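Local coordinates for DNA topoisomerase 2-associated protein PAT1 (Saccharomyces cerevisiae, PDB 5LMG) that activates mRNA decapping and represses translation in yeast, its C-terminal domain directly binding the decapping enzyme Dcp2 and the exonuclease Xrn1, at residues 248-253 and 294-299; 277-282 and 349-354. The protein carries 2 engineered substitutions. All coordinates share one frame; numbering follows the deposited sequence.

Interaction 1 (248-253 and 294-299)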
loop_
_atom_site.group_PDB
_atom_site.type_symbol
_atom_site.label_atom_id
_atom_site.label_comp_id
_atom_site.label_asym_id
_atom_site.label_seq_id
_atom_site.Cartn_x
_atom_site.Cartn_y
_atom_site.Cartn_z
ATOM N N SER A 248 -4.306 12.327 -14.862
ATOM C CA SER A 248 -4.363 11.621 -16.167
ATOM C C SER A 248 -3.776 10.172 -16.121
ATOM O O SER A 248 -3.835 9.463 -17.132
ATOM C CB SER A 248 -3.739 12.443 -17.297
ATOM O OG SER A 248 -2.333 12.261 -17.347
ATOM N N LYS A 249 -3.235 9.733 -14.951
ATOM C CA LYS A 249 -2.631 8.408 -14.753
ATOM C C LYS A 249 -3.292 7.586 -13.613
ATOM O O LYS A 249 -2.805 6.498 -13.304
ATOM C CB LYS A 249 -1.109 8.550 -14.510
ATOM C CG LYS A 249 -0.338 9.123 -15.707
ATOM C CD LYS A 249 1.022 9.705 -15.328
ATOM C CE LYS A 249 0.950 11.143 -14.859
ATOM N NZ LYS A 249 2.300 11.721 -14.623
ATOM N N ILE A 250 -4.400 8.096 -13.006
ATOM C CA ILE A 250 -5.125 7.461 -11.889
ATOM C C ILE A 250 -5.590 6.015 -12.225
ATOM O O ILE A 250 -5.477 5.133 -11.370
ATOM C CB ILE A 250 -6.286 8.355 -11.340
ATOM C CG1 ILE A 250 -5.726 9.678 -10.747
ATOM C CG2 ILE A 250 -7.126 7.618 -10.271
ATOM C CD1 ILE A 250 -6.780 10.869 -10.592
ATOM N N GLN A 251 -6.064 5.767 -13.461
ATOM C CA GLN A 251 -6.512 4.442 -13.913
ATOM C C GLN A 251 -5.383 3.367 -13.857
ATOM O O GLN A 251 -5.677 2.184 -13.643
ATOM C CB GLN A 251 -7.164 4.548 -15.313
ATOM C CG GLN A 251 -7.155 3.279 -16.187
ATOM C CD GLN A 251 -8.125 2.212 -15.729
ATOM O OE1 GLN A 251 -9.342 2.432 -15.644
ATOM N NE2 GLN A 251 -7.615 1.009 -15.498
ATOM N N LEU A 252 -4.104 3.797 -13.977
ATOM C CA LEU A 252 -2.934 2.898 -13.962
ATOM C C LEU A 252 -2.711 2.174 -12.614
ATOM O O LEU A 252 -1.902 1.251 -12.538
ATOM C CB LEU A 252 -1.659 3.626 -14.418
ATOM C CG LEU A 252 -1.680 4.282 -15.812
ATOM C CD1 LEU A 252 -0.335 4.935 -16.109
ATOM C CD2 LEU A 252 -2.029 3.268 -16.923
ATOM N N ILE A 253 -3.445 2.567 -11.566
ATOM C CA ILE A 253 -3.387 1.909 -10.262
ATOM C C ILE A 253 -4.085 0.520 -10.325
ATOM O O ILE A 253 -3.804 -0.332 -9.485
ATOM C CB ILE A 253 -3.902 2.810 -9.105
ATOM C CG1 ILE A 253 -5.447 2.941 -9.111
ATOM C CG2 ILE A 253 -3.199 4.188 -9.089
ATOM C CD1 ILE A 253 -6.029 3.756 -7.952
ATOM N N ARG A 294 -13.922 15.377 -8.778
ATOM C CA ARG A 294 -14.485 15.351 -10.129
ATOM C C ARG A 294 -13.543 14.604 -11.065
ATOM O O ARG A 294 -13.997 13.744 -11.817
ATOM C CB ARG A 294 -14.715 16.771 -10.654
ATOM C CG ARG A 294 -15.937 17.479 -10.053
ATOM C CD ARG A 294 -16.010 18.910 -10.551
ATOM N NE ARG A 294 -16.700 19.015 -11.837
ATOM C CZ ARG A 294 -16.101 19.104 -13.021
ATOM N NH1 ARG A 294 -14.777 19.102 -13.106
ATOM N NH2 ARG A 294 -16.823 19.218 -14.128
ATOM N N ILE A 295 -12.230 14.933 -10.998
ATOM C CA ILE A 295 -11.176 14.309 -11.796
ATOM C C ILE A 295 -11.037 12.826 -11.406
ATOM O O ILE A 295 -10.993 11.990 -12.304
ATOM C CB ILE A 295 -9.827 15.083 -11.688
ATOM C CG1 ILE A 295 -9.912 16.483 -12.348
ATOM C CG2 ILE A 295 -8.651 14.246 -12.276
ATOM C CD1 ILE A 295 -8.948 17.486 -11.827
ATOM N N ILE A 296 -10.957 12.509 -10.078
ATOM C CA ILE A 296 -10.819 11.119 -9.582
ATOM C C ILE A 296 -11.953 10.216 -10.124
ATOM O O ILE A 296 -11.642 9.183 -10.729
ATOM C CB ILE A 296 -10.649 10.996 -8.037
ATOM C CG1 ILE A 296 -9.392 11.770 -7.541
ATOM C CG2 ILE A 296 -10.598 9.490 -7.599
ATOM C CD1 ILE A 296 -9.442 12.229 -6.026
ATOM N N ILE A 297 -13.244 10.623 -9.917
ATOM C CA ILE A 297 -14.466 9.938 -10.377
ATOM C C ILE A 297 -14.406 9.725 -11.888
ATOM O O ILE A 297 -14.699 8.626 -12.361
ATOM C CB ILE A 297 -15.773 10.715 -9.961
ATOM C CG1 ILE A 297 -16.213 10.378 -8.526
ATOM C CG2 ILE A 297 -16.950 10.456 -10.939
ATOM C CD1 ILE A 297 -17.062 9.040 -8.367
ATOM N N ASP A 298 -14.030 10.785 -12.648
ATOM C CA ASP A 298 -13.944 10.697 -14.099
ATOM C C ASP A 298 -12.910 9.635 -14.533
ATOM O O ASP A 298 -13.195 8.823 -15.411
ATOM C CB ASP A 298 -13.607 12.079 -14.710
ATOM C CG ASP A 298 -13.540 12.027 -16.208
ATOM O OD1 ASP A 298 -14.562 11.678 -16.832
ATOM O OD2 ASP A 298 -12.436 12.203 -16.754
ATOM N N GLU A 299 -11.723 9.652 -13.907
ATOM C CA GLU A 299 -10.617 8.768 -14.262
ATOM C C GLU A 299 -10.874 7.293 -13.939
ATOM O O GLU A 299 -10.361 6.430 -14.648
ATOM C CB GLU A 299 -9.284 9.258 -13.664
ATOM C CG GLU A 299 -8.728 10.470 -14.411
ATOM C CD GLU A 299 -7.267 10.820 -14.182
ATOM O OE1 GLU A 299 -6.410 9.904 -14.196
ATOM O OE2 GLU A 299 -6.971 12.029 -14.060
HETATM O O HOH W 1 -6.411 7.745 -15.910
HETATM O O HOH W 2 -11.704 4.058 -15.564
#

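Interaction 2 (277-282 and 349-354). Engineered in segment 277-282: Ala279 (natural residue Gln).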
loop_
_atom_site.group_PDB
_atom_site.type_symbol
_atom_site.label_atom_id
_atom_site.label_comp_id
_atom_site.label_asym_id
_atom_site.label_seq_id
_atom_site.Cartn_x
_atom_site.Cartn_y
_atom_site.Cartn_z
ATOM N N ILE A 277 -6.842 -0.848 -3.484
ATOM C CA ILE A 277 -6.966 0.168 -4.546
ATOM C C ILE A 277 -8.065 1.154 -4.159
ATOM O O ILE A 277 -7.853 2.366 -4.239
ATOM C CB ILE A 277 -7.194 -0.440 -5.964
ATOM C CG1 ILE A 277 -6.033 -1.376 -6.371
ATOM C CG2 ILE A 277 -7.401 0.677 -6.999
ATOM C CD1 ILE A 277 -6.255 -2.228 -7.638
ATOM N N TRP A 278 -9.243 0.620 -3.748
ATOM C CA TRP A 278 -10.378 1.451 -3.328
ATOM C C TRP A 278 -10.069 2.197 -2.032
ATOM O O TRP A 278 -10.583 3.294 -1.856
ATOM C CB TRP A 278 -11.684 0.635 -3.246
ATOM C CG TRP A 278 -12.088 0.037 -4.565
ATOM C CD1 TRP A 278 -11.945 -1.267 -4.949
ATOM C CD2 TRP A 278 -12.581 0.745 -5.717
ATOM N NE1 TRP A 278 -12.348 -1.423 -6.256
ATOM C CE2 TRP A 278 -12.725 -0.199 -6.760
ATOM C CE3 TRP A 278 -12.916 2.090 -5.971
ATOM C CZ2 TRP A 278 -13.221 0.151 -8.027
ATOM C CZ3 TRP A 278 -13.377 2.443 -7.234
ATOM C CH2 TRP A 278 -13.524 1.482 -8.247
ATOM N N ALA A 279 -9.201 1.627 -1.151
ATOM C CA ALA A 279 -8.766 2.277 0.099
ATOM C C ALA A 279 -7.881 3.483 -0.244
ATOM O O ALA A 279 -8.055 4.554 0.340
ATOM C CB ALA A 279 -8.028 1.293 0.996
ATOM N N PHE A 280 -6.983 3.328 -1.232
ATOM C CA PHE A 280 -6.160 4.429 -1.718
ATOM C C PHE A 280 -7.045 5.547 -2.301
ATOM O O PHE A 280 -6.842 6.710 -1.953
ATOM C CB PHE A 280 -5.138 3.959 -2.778
ATOM C CG PHE A 280 -4.501 5.107 -3.541
ATOM C CD1 PHE A 280 -3.472 5.858 -2.974
ATOM C CD2 PHE A 280 -4.949 5.452 -4.812
ATOM C CE1 PHE A 280 -2.895 6.928 -3.669
ATOM C CE2 PHE A 280 -4.392 6.537 -5.497
ATOM C CZ PHE A 280 -3.356 7.264 -4.927
ATOM N N LEU A 281 -8.021 5.182 -3.180
ATOM C CA LEU A 281 -8.922 6.139 -3.838
ATOM C C LEU A 281 -9.778 6.885 -2.826
ATOM O O LEU A 281 -10.046 8.055 -3.031
ATOM C CB LEU A 281 -9.804 5.457 -4.897
ATOM C CG LEU A 281 -9.125 5.001 -6.192
ATOM C CD1 LEU A 281 -10.058 4.118 -7.011
ATOM C CD2 LEU A 281 -8.665 6.202 -7.048
ATOM N N ALA A 282 -10.189 6.201 -1.728
ATOM C CA ALA A 282 -10.988 6.778 -0.648
ATOM C C ALA A 282 -10.149 7.826 0.091
ATOM O O ALA A 282 -10.642 8.929 0.326
ATOM C CB ALA A 282 -11.452 5.688 0.312
ATOM N N LEU A 349 -16.167 -0.716 -2.725
ATOM C CA LEU A 349 -16.610 0.405 -3.539
ATOM C C LEU A 349 -17.241 1.516 -2.658
ATOM O O LEU A 349 -16.910 2.684 -2.852
ATOM C CB LEU A 349 -17.564 -0.067 -4.653
ATOM C CG LEU A 349 -18.208 1.005 -5.555
ATOM C CD1 LEU A 349 -17.158 1.854 -6.288
ATOM C CD2 LEU A 349 -19.168 0.365 -6.547
ATOM N N ASN A 350 -18.090 1.151 -1.674
ATOM C CA ASN A 350 -18.712 2.137 -0.779
ATOM C C ASN A 350 -17.708 2.859 0.125
ATOM O O ASN A 350 -17.970 3.993 0.500
ATOM C CB ASN A 350 -19.869 1.541 0.025
ATOM C CG ASN A 350 -21.131 1.501 -0.788
ATOM O OD1 ASN A 350 -21.504 2.477 -1.444
ATOM N ND2 ASN A 350 -21.812 0.369 -0.782
ATOM N N LEU A 351 -16.541 2.251 0.414
ATOM C CA LEU A 351 -15.465 2.907 1.168
ATOM C C LEU A 351 -15.053 4.192 0.411
ATOM O O LEU A 351 -14.940 5.260 1.014
ATOM C CB LEU A 351 -14.249 1.953 1.334
ATOM C CG LEU A 351 -12.963 2.516 1.998
ATOM C CD1 LEU A 351 -13.234 3.042 3.416
ATOM C CD2 LEU A 351 -11.877 1.455 2.059
ATOM N N PHE A 352 -14.915 4.079 -0.926
ATOM C CA PHE A 352 -14.554 5.178 -1.813
ATOM C C PHE A 352 -15.713 6.151 -2.018
ATOM O O PHE A 352 -15.518 7.344 -1.828
ATOM C CB PHE A 352 -14.028 4.639 -3.159
ATOM C CG PHE A 352 -13.872 5.652 -4.275
ATOM C CD1 PHE A 352 -13.068 6.779 -4.112
ATOM C CD2 PHE A 352 -14.487 5.454 -5.507
ATOM C CE1 PHE A 352 -12.896 7.697 -5.158
ATOM C CE2 PHE A 352 -14.324 6.381 -6.547
ATOM C CZ PHE A 352 -13.521 7.485 -6.368
ATOM N N LEU A 353 -16.908 5.642 -2.393
ATOM C CA LEU A 353 -18.087 6.454 -2.702
ATOM C C LEU A 353 -18.600 7.301 -1.539
ATOM O O LEU A 353 -18.876 8.486 -1.751
ATOM C CB LEU A 353 -19.236 5.603 -3.285
ATOM C CG LEU A 353 -19.038 4.980 -4.669
ATOM C CD1 LEU A 353 -20.236 4.096 -5.025
ATOM C CD2 LEU A 353 -18.834 6.055 -5.750
ATOM N N ASN A 354 -18.743 6.694 -0.324
ATOM C CA ASN A 354 -19.245 7.370 0.888
ATOM C C ASN A 354 -18.469 8.620 1.257
ATOM O O ASN A 354 -19.064 9.601 1.687
ATOM C CB ASN A 354 -19.339 6.432 2.087
ATOM C CG ASN A 354 -20.279 5.249 1.919
ATOM O OD1 ASN A 354 -21.102 5.148 0.993
ATOM N ND2 ASN A 354 -20.176 4.326 2.830
#

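Interaction 1 (248-253 and 294-299)
Both oxygens of the Glu299 carboxylate are taken up by the backbone of the loop that contains residues 248-253. Ser248 N donates to OE2 of Glu299 over 2.8 Å with an N-H...O angle of 153°, arriving on the syn side and 21° out of the carboxylate plane. Ile250 N reaches OE1 of Glu299 at 3.0 Å, nearly in line with that oxygen's C-O bond and at a more bent 144°. The intervening amide does not join them: Lys249 N is 3.3 Å from Glu299 OE1, but its angle is poor. A water adds a third hold, donating to OE1 of Glu299 at 2.8 Å while accepting from Gln251 N. Two amides and a water thus fix the carboxylate's rotation, and this cluster of N-H donors would be expected to favour its charged form.

The Glu299 chain is extended beyond CG and crosses the Ile250 side chain at about a right angle. CB of Ile250 is 3.3 Å from Glu299 OE1, and CD1 of Ile250 lies 3.6 Å from Glu299 CD. Beyond it, Ile250 CD1 meets CG1 of Ile296 at 4.1 Å and also touches CG2 of Ile295. A second water lies 2.9 Å from both Gln251 OE1 and Glu299 O, though competing acceptors leave undecided which it serves; NE2 of Gln251 is hydrogen-bonded to Glu303, one turn further along the helix.

Leu252 N and Ile253 N bond back to the carbonyls of Lys249 and Ile250 in the 3-10 turn 250-253, whose first amide, Ile250 N, is gripped. The contact thereby ties the connection between helices 234-246 and 257-267 to the N-terminal part of helix 290-322, with Ile250 also resting on Leu281 of helix 275-286 and Ile296 on Tyr239 and Phe243 of helix 234-246.

Interaction 2 (277-282 and 349-354)
Trp278 and Phe352 meet inside a predominantly helical domain of a TPR-clan family, where helices 275-286 and 329-355 run as a parallel pair, their short segments 8.0 Å apart in axis and 7° in direction. CD2 of Phe352 lies 3.6 Å from CZ3 of Trp278, at the indole edge and near its plane, with the ring planes at an oblique 41°. Leu349 CD1 sits over one face of the Trp278 six-membered ring, offset toward its rim, 4.2 Å from the centroid and 22° off the normal, a CH-pi contact. The Phe352 ring receives a second such contact, off-centre, from CB of Leu281. CG of Phe352, anti to its backbone N, meets Trp278 CE3 and Leu281 CB, both at 4.1 Å.

The backbones come close here, with CA atoms of Ala282 and Phe352 4.1 Å apart. At the exposed margin, Leu351 CD2 lies against CA and CB of the engineered Ala279. On the buried side, helix 290-322 backs the pair: Thr307 touches Trp278, Ile308 touches Leu349, and Ile304 touches Phe352. Phe254 adds an edge-to-face partner for Trp278. The close approach is consistent with the small Ala282 side chain, whose CB lies 3.6 Å from Leu351 O.

Helix 290-322 is common ground: it supplies one segment of interaction 1 and packs behind both helices of interaction 2. The two sites touch directly, with CG2 of Ile296 lying 3.8 Å from CZ of Phe352 and CD1 of Ile253 lying 3.5 Å from CG2 of Ile277. Their chemistry follows their depth. Interaction 1, partly buried, secures a loop through a carboxylate, backbone amides and waters, whereas interaction 2, mostly buried, relies on aromatic and aliphatic packing between helices. The outer face of segment 294-299 also meets the bound Dcp2 peptide through Arg294, Ile297 and Asp298, placing interaction 1 beside the binding surface.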